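PDB 6LKR: C-type lectin domain family 4, member b1 from Mus musculus, which binds calcium and probably carbohydrate through a C-type lectin domain, and may modulate dendritic cells as an immune receptor. Local coordinates for residues V43-Q48 with D52-I57. Numbering follows the deposited sequence.
Sequences VVIHSQ and DFITGI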
loop_
_atom_site.group_PDB
_atom_site.type_symbol
_atom_site.label_atom_id
_atom_site.label_comp_id
_atom_site.label_asym_id
_atom_site.label_seq_id
_atom_site.Cartn_x
_atom_site.Cartn_y
_atom_site.Cartn_z
ATOM N N VAL A 43 5.112 -10.607 1.658
ATOM C CA VAL A 43 5.339 -9.485 0.711
ATOM C C VAL A 43 4.003 -9.057 0.103
ATOM O O VAL A 43 3.152 -9.922 -0.235
ATOM C CB VAL A 43 6.370 -9.799 -0.386
ATOM C CG1 VAL A 43 7.772 -9.782 0.178
ATOM C CG2 VAL A 43 6.076 -11.093 -1.127
ATOM N N VAL A 44 3.857 -7.747 -0.022
ATOM C CA VAL A 44 2.684 -7.053 -0.608
ATOM C C VAL A 44 3.202 -6.355 -1.866
ATOM O O VAL A 44 3.974 -5.380 -1.730
ATOM C CB VAL A 44 2.085 -6.080 0.420
ATOM C CG1 VAL A 44 1.033 -5.177 -0.199
ATOM C CG2 VAL A 44 1.530 -6.827 1.628
ATOM N N ILE A 45 2.872 -6.890 -3.039
ATOM C CA ILE A 45 3.575 -6.554 -4.313
ATOM C C ILE A 45 2.689 -5.595 -5.103
ATOM O O ILE A 45 1.747 -6.068 -5.758
ATOM C CB ILE A 45 3.941 -7.823 -5.106
ATOM C CG1 ILE A 45 4.641 -8.841 -4.205
ATOM C CG2 ILE A 45 4.786 -7.458 -6.325
ATOM C CD1 ILE A 45 5.091 -10.105 -4.903
ATOM N N HIS A 46 2.990 -4.296 -5.038
ATOM C CA HIS A 46 2.123 -3.228 -5.601
ATOM C C HIS A 46 2.548 -2.815 -7.011
ATOM O O HIS A 46 1.717 -2.172 -7.677
ATOM C CB HIS A 46 2.065 -2.031 -4.651
ATOM C CG HIS A 46 1.065 -2.243 -3.565
ATOM N ND1 HIS A 46 -0.212 -2.712 -3.833
ATOM C CD2 HIS A 46 1.137 -2.076 -2.227
ATOM C CE1 HIS A 46 -0.874 -2.826 -2.695
ATOM N NE2 HIS A 46 -0.072 -2.444 -1.701
ATOM N N SER A 47 3.761 -3.165 -7.454
ATOM C CA SER A 47 4.378 -2.592 -8.681
ATOM C C SER A 47 5.268 -3.614 -9.383
ATOM O O SER A 47 5.732 -4.560 -8.722
ATOM C CB SER A 47 5.180 -1.358 -8.359
ATOM O OG SER A 47 6.362 -1.705 -7.652
ATOM N N GLN A 48 5.549 -3.366 -10.663
ATOM C CA GLN A 48 6.557 -4.120 -11.450
ATOM C C GLN A 48 7.911 -4.077 -10.734
ATOM O O GLN A 48 8.590 -5.110 -10.692
ATOM C CB GLN A 48 6.685 -3.540 -12.859
ATOM C CG GLN A 48 7.654 -4.326 -13.732
ATOM C CD GLN A 48 7.055 -5.614 -14.226
ATOM O OE1 GLN A 48 6.052 -5.605 -14.934
ATOM N NE2 GLN A 48 7.677 -6.731 -13.878
ATOM N N ASP A 52 9.896 -7.332 -9.495
ATOM C CA ASP A 52 11.258 -7.580 -10.039
ATOM C C ASP A 52 12.234 -7.705 -8.867
ATOM O O ASP A 52 13.033 -8.671 -8.844
ATOM C CB ASP A 52 11.674 -6.491 -11.026
ATOM C CG ASP A 52 10.901 -6.499 -12.335
ATOM O OD1 ASP A 52 10.126 -7.451 -12.564
ATOM O OD2 ASP A 52 11.088 -5.554 -13.117
ATOM N N PHE A 53 12.173 -6.788 -7.905
ATOM C CA PHE A 53 13.130 -6.806 -6.775
ATOM C C PHE A 53 12.954 -8.102 -5.981
ATOM O O PHE A 53 13.943 -8.784 -5.722
ATOM C CB PHE A 53 13.002 -5.596 -5.853
ATOM C CG PHE A 53 13.959 -5.699 -4.692
ATOM C CD1 PHE A 53 15.270 -5.275 -4.819
ATOM C CD2 PHE A 53 13.575 -6.308 -3.508
ATOM C CE1 PHE A 53 16.166 -5.408 -3.768
ATOM C CE2 PHE A 53 14.473 -6.447 -2.463
ATOM C CZ PHE A 53 15.760 -5.984 -2.585
ATOM N N ILE A 54 11.723 -8.409 -5.570
ATOM C CA ILE A 54 11.440 -9.592 -4.710
ATOM C C ILE A 54 11.913 -10.853 -5.441
ATOM O O ILE A 54 12.636 -11.653 -4.827
ATOM C CB ILE A 54 9.951 -9.650 -4.327
ATOM C CG1 ILE A 54 9.561 -8.464 -3.443
ATOM C CG2 ILE A 54 9.609 -10.980 -3.672
ATOM C CD1 ILE A 54 8.072 -8.199 -3.406
ATOM N N THR A 55 11.539 -11.022 -6.709
ATOM C CA THR A 55 11.896 -12.241 -7.480
ATOM C C THR A 55 13.411 -12.292 -7.706
ATOM O O THR A 55 13.940 -13.407 -7.784
ATOM C CB THR A 55 11.059 -12.359 -8.753
ATOM O OG1 THR A 55 11.275 -11.212 -9.571
ATOM C CG2 THR A 55 9.594 -12.519 -8.418
ATOM N N GLY A 56 14.096 -11.148 -7.726
ATOM C CA GLY A 56 15.563 -11.100 -7.879
ATOM C C GLY A 56 16.291 -11.729 -6.694
ATOM O O GLY A 56 17.452 -12.156 -6.873
ATOM N N ILE A 57 15.663 -11.797 -5.517
ATOM C CA ILE A 57 16.324 -12.340 -4.291
ATOM C C ILE A 57 15.867 -13.780 -4.022
ATOM O O ILE A 57 16.260 -14.329 -2.980
ATOM C CB ILE A 57 16.121 -11.406 -3.084
ATOM C CG1 ILE A 57 14.675 -11.366 -2.581
ATOM C CG2 ILE A 57 16.639 -10.022 -3.419
ATOM C CD1 ILE A 57 14.528 -10.779 -1.189
#
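Q48 O accepts a hydrogen bond from D52 N at 2.8 Å, an i to i+4 bond in the first turn of helix 48-56, the second of the two helices of this C-type lectin domain. The side chains repeat that spacing on the exposed face: Q48 NE2 donates to D52 OD1 over 2.9 Å, with the oxygen nearly in the amide plane. The carboxylate is met on its syn side but 35° out of its own plane, and amide and carboxylate planes stand 41° apart. Q48 sends CG anti to its backbone N (chi1 -177°), then bends at chi2, which brings the amide back across the D52 carboxylate. At the start of the helix S47 is the N-cap, its OG accepting from E50 N, while E50 OE1 accepts from H46 N, the residue before the N-cap.

The buried half is apolar and folds the loop after strand 41-42 back over the helix. V43 and I54 meet tip to tip, V43 CB lying 3.8 Å from I54 CD1. Y17 of strand 15-18 touches both, whereas W116 and W78 pack against I45. The same I54 methyl, CD1, reaches between the two loop residues and comes within 3.6 Å of I45 CG1.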